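Local coordinates for BH1408 protein (PDB 4E0A) that probably transfers acetyl groups to amino groups as a member of the GNAT family of N-acetyltransferases, at the interface of chains A and B. Residues are numbered along the deposited sequence; one frame, centred on the assembly and turned at random. Chains: chain A/B, BH1408 protein.

Contact 1 and contact 2 are two patches of one two-fold symmetric interface, the centres of their C-alpha atoms about 24 Å apart. Contact 1 joins A:His22 of helix 11-28 and the loop after that helix to the segment between strands 65-77 and 86-96 of chain B. In contact 2, strand 146-155 of chain B lies between strands 124-130 and 146-155 of chain A. They share no residue, though B:Arg29 belongs to the same loop. Contact 2 and its twin meet around the axis, and contact 1 and its twin lie farther out, consistent with a dimer, though the structure alone does not show that it forms in solution.

Contact 1: the interface of chains A and B. Residues chain A 22, 30-36; chain B 79-84.
With CG anti to the backbone N (chi1 -173°) and its chain extended as far as NE, A:Arg34 reaches alongside B:Pro81, while B:Gln84, bent at chi2 (-68°), turns its amide back toward A:Gly30. The A:Arg34 guanidinium is met edge-on: NH1 donates to B:Pro81 O at 2.9 Å, lying in the carbonyl plane on a lone pair. Its NE shares a water with B:Gln84 OE1, and the two side chains cross at about a right angle, their planar groups 80° apart. A long side chain with several N-H groups can reach a carbonyl well away from its own backbone. An alanine here would remove the guanidinium and would probably cost the bond to B:Pro81 and the water bridge, leaving the main-chain pairing less well braced.

That pairing is a short antiparallel bridge of A:Phe33 with B:Met83. B:Gln84 N donates to A:Ile32 O at 2.9 Å, and A:Arg34 N to B:Thr82 O at 3.0 Å, in each case from above the carbonyl plane. B:Gln84 NE2 adds a bond of 3.1 Å to A:Gly30 O, nearly along the C=O axis; the amide can thus donate from one end while its oxygen takes the water.

A:His22, CG anti to the backbone N, points its NE2 at A:Arg34 O, 2.7 Å away exactly in the ring plane, and so steadies the loop from helix 11-28. The same ring edge faces B:Thr82 O in plane, with CE1 packed obliquely against B:Thr82 CB. On the apolar flank the selenium of selenomethionine B:Met83 lies 3.4 Å from A:Phe33 CD2, and its bent chain follows the ring's CD2-CE2 side to bring CE to A:Ile32 CG2, which itself caps one face of the ring; an unbranched, flexible side chain suits this. The patch fastens this loop of chain A to chain B, its twin does the reverse, and together they probably help to hold the pair if it is a dimer in solution.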
ATOM      1  N   HIS A  22     -16.853   7.564   2.220  1.00 11.53           N
ATOM      2  CA  HIS A  22     -16.135   7.708   3.480  1.00  7.55           C
ATOM      3  C   HIS A  22     -16.902   7.075   4.629  1.00 11.49           C
ATOM      4  O   HIS A  22     -16.332   6.327   5.426  1.00 10.70           O
ATOM      5  CB  HIS A  22     -15.833   9.156   3.840  1.00  8.75           C
ATOM      6  CG  HIS A  22     -14.896   9.264   4.998  1.00 10.38           C
ATOM      7  ND1 HIS A  22     -13.579   8.879   4.907  1.00  9.93           N
ATOM      8  CD2 HIS A  22     -15.094   9.640   6.283  1.00 12.07           C
ATOM      9  CE1 HIS A  22     -12.992   9.047   6.081  1.00 16.53           C
ATOM     10  NE2 HIS A  22     -13.887   9.510   6.932  1.00 14.06           N
ATOM     11  N   GLY A  30     -13.763   1.615  11.583  1.00 16.99           N
ATOM     12  CA  GLY A  30     -13.748   2.814  12.399  1.00 20.76           C
ATOM     13  C   GLY A  30     -12.440   2.999  13.148  1.00 19.79           C
ATOM     14  O   GLY A  30     -12.198   4.059  13.730  1.00 17.04           O
ATOM     15  N   ASP A  31     -11.594   1.967  13.134  1.00 17.47           N
ATOM     16  CA  ASP A  31     -10.301   2.031  13.797  1.00 17.74           C
ATOM     17  C   ASP A  31      -9.313   2.820  12.950  1.00 18.13           C
ATOM     18  O   ASP A  31      -8.312   3.340  13.458  1.00 17.57           O
ATOM     19  CB  ASP A  31      -9.773   0.617  14.112  1.00 17.77           C
ATOM     20  CG  ASP A  31      -9.670  -0.265  12.884  1.00 22.14           C
ATOM     21  OD1 ASP A  31     -10.524  -0.166  11.973  1.00 20.60           O
ATOM     22  OD2 ASP A  31      -8.720  -1.078  12.825  1.00 27.61           O
ATOM     23  N   ILE A  32      -9.615   2.923  11.657  1.00 13.40           N
ATOM     24  CA  ILE A  32      -8.760   3.629  10.722  1.00  9.69           C
ATOM     25  C   ILE A  32      -9.419   4.946  10.321  1.00 12.67           C
ATOM     26  O   ILE A  32      -8.770   5.995  10.296  1.00 13.65           O
ATOM     27  CB  ILE A  32      -8.465   2.748   9.462  1.00 17.74           C
ATOM     28  CG1 ILE A  32      -7.654   1.500   9.869  1.00 18.44           C
ATOM     29  CG2 ILE A  32      -7.722   3.537   8.379  1.00 13.86           C
ATOM     30  CD1 ILE A  32      -7.173   0.658   8.702  1.00 18.53           C
ATOM     31  N   PHE A  33     -10.715   4.881  10.014  1.00  9.22           N
ATOM     32  CA  PHE A  33     -11.429   6.020   9.436  1.00 11.47           C
ATOM     33  C   PHE A  33     -12.265   6.745  10.480  1.00 15.77           C
ATOM     34  O   PHE A  33     -12.813   6.138  11.393  1.00 13.79           O
ATOM     35  CB  PHE A  33     -12.299   5.560   8.251  1.00 12.18           C
ATOM     36  CG  PHE A  33     -11.501   4.983   7.116  1.00 13.38           C
ATOM     37  CD1 PHE A  33     -11.281   3.612   7.022  1.00 12.71           C
ATOM     38  CD2 PHE A  33     -10.945   5.813   6.161  1.00 14.98           C
ATOM     39  CE1 PHE A  33     -10.529   3.092   5.993  1.00 14.17           C
ATOM     40  CE2 PHE A  33     -10.191   5.295   5.118  1.00 18.21           C
ATOM     41  CZ  PHE A  33      -9.983   3.931   5.040  1.00 12.61           C
ATOM     42  N   ARG A  34     -12.359   8.057  10.331  1.00 12.66           N
ATOM     43  CA  ARG A  34     -13.030   8.890  11.313  1.00 12.02           C
ATOM     44  C   ARG A  34     -14.155   9.681  10.639  1.00 10.15           C
ATOM     45  O   ARG A  34     -13.979  10.203   9.536  1.00  7.94           O
ATOM     46  CB  ARG A  34     -12.002   9.846  11.934  1.00 12.72           C
ATOM     47  CG  ARG A  34     -12.510  10.682  13.093  1.00 20.60           C
ATOM     48  CD  ARG A  34     -11.401  11.622  13.563  1.00 24.86           C
ATOM     49  NE  ARG A  34     -11.815  12.454  14.687  1.00 25.39           N
ATOM     50  CZ  ARG A  34     -12.423  13.632  14.562  1.00 31.33           C
ATOM     51  NH1 ARG A  34     -12.706  14.120  13.353  1.00 28.71           N
ATOM     52  NH2 ARG A  34     -12.759  14.319  15.648  1.00 30.69           N
ATOM     53  N   SER A  35     -15.304   9.770  11.304  1.00 10.83           N
ATOM     54  CA  SER A  35     -16.394  10.610  10.813  1.00 18.58           C
ATOM     55  C   SER A  35     -16.009  12.072  10.901  1.00 14.87           C
ATOM     56  O   SER A  35     -15.404  12.500  11.884  1.00 12.79           O
ATOM     57  CB  SER A  35     -17.666  10.395  11.638  1.00 25.43           C
ATOM     58  OG  SER A  35     -18.284   9.165  11.311  1.00 29.41           O
ATOM     59  N   ASN A  36     -16.394  12.846   9.894  1.00 14.56           N
ATOM     60  CA  ASN A  36     -16.162  14.286   9.918  1.00 16.47           C
ATOM     61  C   ASN A  36     -17.068  14.946   8.917  1.00 11.39           C
ATOM     62  O   ASN A  36     -17.489  14.324   7.947  1.00 11.31           O
ATOM     63  CB  ASN A  36     -14.695  14.634   9.593  1.00 18.80           C
ATOM     64  CG  ASN A  36     -14.330  16.080   9.965  1.00 19.89           C
ATOM     65  OD1 ASN A  36     -14.157  16.403  11.143  1.00 20.98           O
ATOM     66  ND2 ASN A  36     -14.200  16.943   8.966  1.00 14.91           N
TER
ATOM     67  N   LEU B  79      -3.338  13.023  14.059  1.00 24.67           N
ATOM     68  CA  LEU B  79      -4.788  13.109  13.957  1.00 26.95           C
ATOM     69  C   LEU B  79      -5.171  13.935  12.732  1.00 21.97           C
ATOM     70  O   LEU B  79      -4.577  14.974  12.471  1.00 20.58           O
ATOM     71  CB  LEU B  79      -5.395  13.713  15.223  1.00 32.17           C
ATOM     72  CG  LEU B  79      -6.913  13.891  15.184  1.00 38.11           C
ATOM     73  CD1 LEU B  79      -7.614  12.571  14.852  1.00 41.02           C
ATOM     74  CD2 LEU B  79      -7.421  14.467  16.494  1.00 37.55           C
ATOM     75  N   LEU B  80      -6.139  13.442  11.963  1.00 20.12           N
ATOM     76  CA  LEU B  80      -6.673  14.175  10.819  1.00 17.53           C
ATOM     77  C   LEU B  80      -8.189  14.193  10.950  1.00 15.10           C
ATOM     78  O   LEU B  80      -8.750  13.392  11.688  1.00 15.47           O
ATOM     79  CB  LEU B  80      -6.281  13.490   9.510  1.00 21.09           C
ATOM     80  CG  LEU B  80      -4.805  13.546   9.129  1.00 25.76           C
ATOM     81  CD1 LEU B  80      -4.543  12.597   7.976  1.00 30.17           C
ATOM     82  CD2 LEU B  80      -4.406  14.978   8.763  1.00 24.28           C
ATOM     83  N   PRO B  81      -8.856  15.114  10.241  1.00 14.56           N
ATOM     84  CA  PRO B  81     -10.316  15.154  10.365  1.00 15.54           C
ATOM     85  C   PRO B  81     -10.954  13.822   9.982  1.00 10.52           C
ATOM     86  O   PRO B  81     -11.908  13.399  10.627  1.00 13.05           O
ATOM     87  CB  PRO B  81     -10.713  16.238   9.366  1.00 16.93           C
ATOM     88  CG  PRO B  81      -9.520  17.164   9.345  1.00 19.24           C
ATOM     89  CD  PRO B  81      -8.336  16.240   9.442  1.00 13.78           C
ATOM     90  N   THR B  82     -10.425  13.159   8.963  1.00  8.81           N
ATOM     91  CA  THR B  82     -11.086  11.964   8.465  1.00  7.39           C
ATOM     92  C   THR B  82     -10.328  10.674   8.750  1.00 11.10           C
ATOM     93  O   THR B  82     -10.765   9.602   8.326  1.00  8.39           O
ATOM     94  CB  THR B  82     -11.375  12.065   6.943  1.00 17.87           C
ATOM     95  OG1 THR B  82     -10.139  12.110   6.217  1.00 17.05           O
ATOM     96  CG2 THR B  82     -12.194  13.302   6.638  1.00 18.23           C
HETATM   97  N   MSE B  83      -9.200  10.756   9.460  1.00  9.83           N
HETATM   98  CA  MSE B  83      -8.458   9.535   9.819  1.00 12.90           C
HETATM   99  C   MSE B  83      -8.084   9.514  11.299  1.00 17.67           C
HETATM  100  O   MSE B  83      -7.639  10.525  11.858  1.00 18.46           O
HETATM  101  CB  MSE B  83      -7.179   9.354   8.982  1.00 12.18           C
HETATM  102  CG  MSE B  83      -7.365   9.429   7.473  1.00 15.92           C
HETATM  103 SE   MSE B  83      -8.318   7.903   6.756  0.67 13.14          SE
HETATM  104  CE  MSE B  83      -6.841   6.631   6.650  1.00 20.36           C
ATOM    105  N   GLN B  84      -8.266   8.356  11.927  1.00 13.01           N
ATOM    106  CA  GLN B  84      -7.854   8.181  13.310  1.00 14.10           C
ATOM    107  C   GLN B  84      -6.350   8.333  13.417  1.00 16.50           C
ATOM    108  O   GLN B  84      -5.622   7.964  12.504  1.00 17.37           O
ATOM    109  CB  GLN B  84      -8.255   6.804  13.826  1.00  9.47           C
ATOM    110  CG  GLN B  84      -9.732   6.482  13.676  1.00 12.77           C
ATOM    111  CD  GLN B  84     -10.616   7.324  14.574  1.00 20.28           C
ATOM    112  OE1 GLN B  84     -10.151   8.241  15.258  1.00 22.89           O
ATOM    113  NE2 GLN B  84     -11.903   7.013  14.581  1.00 21.10           N
TER
HETATM  114  O   HOH W   1      -6.115   6.089  10.513  1.00 13.07           O
HETATM  115  O   HOH W   2     -11.209  10.446  16.665  1.00 26.04           O

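Contact 2: the interface of chains A and B. Residues chain A 127, 146-150; chain B 29, 131, 150-153.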
ATOM      1  N   LEU A 127      -4.422   1.475  -7.926  1.00 10.81           N
ATOM      2  CA  LEU A 127      -5.270   2.056  -6.884  1.00  8.22           C
ATOM      3  C   LEU A 127      -5.176   1.188  -5.653  1.00 10.77           C
ATOM      4  O   LEU A 127      -4.670   0.067  -5.723  1.00 11.75           O
ATOM      5  CB  LEU A 127      -6.732   2.155  -7.350  1.00  6.05           C
ATOM      6  CG  LEU A 127      -7.471   0.863  -7.717  1.00 11.08           C
ATOM      7  CD1 LEU A 127      -8.017   0.087  -6.494  1.00 10.20           C
ATOM      8  CD2 LEU A 127      -8.594   1.203  -8.677  1.00 19.87           C
ATOM      9  N   ARG A 146      -5.940  -6.582 -11.318  1.00 17.91           N
ATOM     10  CA  ARG A 146      -5.433  -7.701 -10.527  1.00 20.61           C
ATOM     11  C   ARG A 146      -4.669  -7.191  -9.305  1.00 18.61           C
ATOM     12  O   ARG A 146      -4.204  -6.047  -9.289  1.00 14.45           O
ATOM     13  CB  ARG A 146      -4.546  -8.609 -11.395  1.00 27.72           C
ATOM     14  CG  ARG A 146      -3.255  -7.963 -11.853  1.00 36.00           C
ATOM     15  CD  ARG A 146      -2.798  -8.474 -13.220  1.00 45.16           C
ATOM     16  NE  ARG A 146      -3.674  -8.011 -14.296  1.00 47.14           N
ATOM     17  CZ  ARG A 146      -3.332  -7.985 -15.581  1.00 48.35           C
ATOM     18  NH1 ARG A 146      -2.124  -8.386 -15.958  1.00 44.22           N
ATOM     19  NH2 ARG A 146      -4.195  -7.549 -16.491  1.00 50.19           N
ATOM     20  N   CYS A 147      -4.552  -8.036  -8.281  1.00 16.09           N
ATOM     21  CA  CYS A 147      -3.844  -7.648  -7.063  1.00 15.81           C
ATOM     22  C   CYS A 147      -2.347  -7.662  -7.289  1.00 13.90           C
ATOM     23  O   CYS A 147      -1.779  -8.664  -7.751  1.00 15.62           O
ATOM     24  CB  CYS A 147      -4.209  -8.559  -5.879  1.00 17.18           C
ATOM     25  SG  CYS A 147      -3.344  -8.135  -4.330  1.00 25.12           S
ATOM     26  N   GLN A 148      -1.712  -6.538  -6.982  1.00 11.78           N
ATOM     27  CA  GLN A 148      -0.269  -6.426  -7.092  1.00 11.04           C
ATOM     28  C   GLN A 148       0.379  -6.854  -5.779  1.00 14.24           C
ATOM     29  O   GLN A 148       1.294  -7.689  -5.754  1.00 16.81           O
ATOM     30  CB  GLN A 148       0.108  -4.989  -7.397  1.00 13.22           C
ATOM     31  CG  GLN A 148       1.589  -4.778  -7.623  1.00 15.28           C
ATOM     32  CD  GLN A 148       1.931  -3.306  -7.677  1.00 20.03           C
ATOM     33  OE1 GLN A 148       2.294  -2.700  -6.665  1.00 21.44           O
ATOM     34  NE2 GLN A 148       1.795  -2.715  -8.853  1.00 15.40           N
ATOM     35  N   LYS A 149      -0.089  -6.253  -4.692  1.00 11.67           N
ATOM     36  CA  LYS A 149       0.433  -6.534  -3.357  1.00  9.70           C
ATOM     37  C   LYS A 149      -0.639  -6.170  -2.348  1.00 11.94           C
ATOM     38  O   LYS A 149      -1.611  -5.474  -2.668  1.00 14.64           O
ATOM     39  CB  LYS A 149       1.714  -5.727  -3.089  1.00  4.07           C
ATOM     40  CG  LYS A 149       1.551  -4.213  -3.261  1.00 14.66           C
ATOM     41  CD  LYS A 149       2.840  -3.475  -2.890  1.00 19.22           C
ATOM     42  CE  LYS A 149       2.822  -2.028  -3.361  1.00 20.95           C
ATOM     43  NZ  LYS A 149       1.873  -1.201  -2.568  1.00 20.04           N
ATOM     44  N   GLN A 150      -0.469  -6.628  -1.119  1.00 14.13           N
ATOM     45  CA  GLN A 150      -1.442  -6.294  -0.105  1.00 15.15           C
ATOM     46  C   GLN A 150      -0.797  -5.923   1.222  1.00 16.65           C
ATOM     47  O   GLN A 150       0.282  -6.410   1.565  1.00 11.67           O
ATOM     48  CB  GLN A 150      -2.439  -7.434   0.063  1.00 21.87           C
ATOM     49  CG  GLN A 150      -1.838  -8.716   0.547  1.00 27.56           C
ATOM     50  CD  GLN A 150      -2.844  -9.842   0.495  1.00 36.88           C
ATOM     51  OE1 GLN A 150      -2.844 -10.730   1.344  1.00 40.84           O
ATOM     52  NE2 GLN A 150      -3.716  -9.806  -0.504  1.00 38.34           N
TER
ATOM     53  N   ARG B  29       8.437 -10.465 -10.549  1.00 14.57           N
ATOM     54  CA  ARG B  29       7.980  -9.153 -11.013  1.00 17.59           C
ATOM     55  C   ARG B  29       9.127  -8.273 -11.516  1.00 18.78           C
ATOM     56  O   ARG B  29       9.442  -7.240 -10.915  1.00 14.26           O
ATOM     57  CB  ARG B  29       7.206  -8.426  -9.915  1.00 19.59           C
ATOM     58  CG  ARG B  29       5.857  -9.066  -9.561  1.00 21.61           C
ATOM     59  CD  ARG B  29       4.926  -9.131 -10.754  1.00 18.23           C
ATOM     60  NE  ARG B  29       4.650  -7.816 -11.338  1.00 18.18           N
ATOM     61  CZ  ARG B  29       3.592  -7.071 -11.037  1.00 20.84           C
ATOM     62  NH1 ARG B  29       2.707  -7.500 -10.144  1.00 19.44           N
ATOM     63  NH2 ARG B  29       3.416  -5.896 -11.629  1.00 19.72           N
ATOM     64  N   ASP B 131       1.662 -10.133  -4.234  1.00 13.54           N
ATOM     65  CA  ASP B 131       0.604 -11.117  -4.423  1.00 12.77           C
ATOM     66  C   ASP B 131       1.143 -12.513  -4.791  1.00 11.42           C
ATOM     67  O   ASP B 131       0.560 -13.525  -4.405  1.00 13.85           O
ATOM     68  CB  ASP B 131      -0.379 -10.594  -5.490  1.00 16.74           C
ATOM     69  CG  ASP B 131      -1.494 -11.569  -5.799  1.00 23.46           C
ATOM     70  OD1 ASP B 131      -2.398 -11.718  -4.948  1.00 25.07           O
ATOM     71  OD2 ASP B 131      -1.474 -12.176  -6.902  1.00 27.83           O
ATOM     72  N   GLN B 150      -5.445  -3.683  -0.384  1.00 13.42           N
ATOM     73  CA  GLN B 150      -4.562  -4.168  -1.438  1.00 12.94           C
ATOM     74  C   GLN B 150      -4.407  -3.177  -2.580  1.00 12.56           C
ATOM     75  O   GLN B 150      -5.320  -2.395  -2.888  1.00 10.83           O
ATOM     76  CB  GLN B 150      -5.035  -5.522  -1.953  1.00 15.44           C
ATOM     77  CG  GLN B 150      -6.444  -5.530  -2.476  1.00 20.74           C
ATOM     78  CD  GLN B 150      -6.855  -6.906  -2.977  1.00 27.07           C
ATOM     79  OE1 GLN B 150      -7.022  -7.113  -4.174  1.00 29.22           O
ATOM     80  NE2 GLN B 150      -7.008  -7.852  -2.062  1.00 27.46           N
ATOM     81  N   THR B 151      -3.226  -3.201  -3.179  1.00  6.81           N
ATOM     82  CA  THR B 151      -2.944  -2.391  -4.349  1.00  5.82           C
ATOM     83  C   THR B 151      -3.343  -3.205  -5.550  1.00 10.48           C
ATOM     84  O   THR B 151      -2.907  -4.350  -5.714  1.00 12.31           O
ATOM     85  CB  THR B 151      -1.448  -2.074  -4.462  1.00  8.37           C
ATOM     86  OG1 THR B 151      -0.996  -1.417  -3.273  1.00 13.63           O
ATOM     87  CG2 THR B 151      -1.176  -1.180  -5.683  1.00 10.88           C
HETATM   88  N   MSE B 152      -4.169  -2.611  -6.398  1.00  5.91           N
HETATM   89  CA  MSE B 152      -4.605  -3.257  -7.618  1.00 10.76           C
HETATM   90  C   MSE B 152      -3.970  -2.585  -8.792  1.00 13.53           C
HETATM   91  O   MSE B 152      -3.648  -1.396  -8.724  1.00 14.88           O
HETATM   92  CB  MSE B 152      -6.108  -3.139  -7.700  1.00  9.46           C
HETATM   93  CG  MSE B 152      -6.644  -3.474  -6.377  1.00 17.27           C
HETATM   94 SE   MSE B 152      -7.323  -5.232  -6.598  1.00 53.03          SE
HETATM   95  CE  MSE B 152      -9.015  -4.411  -6.960  1.00  5.11           C
ATOM     96  N   GLU B 153      -3.764  -3.352  -9.866  1.00  9.82           N
ATOM     97  CA  GLU B 153      -3.058  -2.834 -11.028  1.00  7.65           C
ATOM     98  C   GLU B 153      -3.696  -3.284 -12.332  1.00 11.03           C
ATOM     99  O   GLU B 153      -4.259  -4.379 -12.419  1.00 12.02           O
ATOM    100  CB  GLU B 153      -1.590  -3.278 -11.018  1.00 11.88           C
ATOM    101  CG  GLU B 153      -1.435  -4.785 -11.071  1.00 14.70           C
ATOM    102  CD  GLU B 153      -0.005  -5.273 -10.905  1.00 20.86           C
ATOM    103  OE1 GLU B 153       0.947  -4.471 -11.059  1.00 18.62           O
ATOM    104  OE2 GLU B 153       0.158  -6.479 -10.610  1.00 24.49           O
TER
HETATM  105  O   HOH W   3      -0.348  -8.976 -10.440  1.00 28.52           O
HETATM  106  O   HOH W   4      -3.077 -10.845  -8.829  1.00 30.03           O
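Strand exchange between sheets makes this contact: strand 146-155 of chain B is inserted between strands 124-130 and 146-155 of chain A, antiparallel to both. B:Met152 N donates to A:Leu127 O at 2.8 Å, nearly along the C=O axis, and A:Leu127 N answers to B:Met152 O. A:Arg146 and B:Glu153 exchange a similar pair of main-chain bonds. Further on, A:Gln148 N donates to B:Thr151 O at 2.8 Å, and B:Thr151 N to A:Lys149 O, while A:Gln148 O accepts from B:Asp131 N, which comes from above the carbonyl plane.

The side chains build on this frame. A:Gln148, CG anti to the backbone N (chi1 -176°) and extended beyond, crosses B:Glu153 at about a right angle. Its NE2 donates to B:Glu153 OE1 at 2.9 Å in a nearly straight bond (173° at H), in its own amide plane but from above the carboxylate. Within chain B, B:Arg29 grips that carboxylate end-on in a salt bridge, NH1 to OE2 at 2.8 Å and NH2 to OE1 at 2.9 Å, both on syn lone pairs. OE1 therefore takes two donors, and the arginine fixes the rotation of the carboxylate offered to A:Gln148; its positive charge would be expected to keep the glutamate ionised.

A:Lys149 leaves the strand with CG in the crowded position (chi1 56°) and curls at chi4, bringing NZ to B:Thr151 OG1 at 3.0 Å. The small beta-branched threonine suits a strand and offers this hydroxyl alongside the lysine chain. A:Leu127 CD1 packs beside B:Met152 CG, and waters join A:Cys147 O to B:Asp131 OD2 and B:Glu153 OE2. Near the two-fold axis the CB atoms of A:Gln150 and B:Gln150 meet at 3.8 Å. In the fold, strand 146-155 is the last element, and the strand of each copy reaches into the sheet of the other.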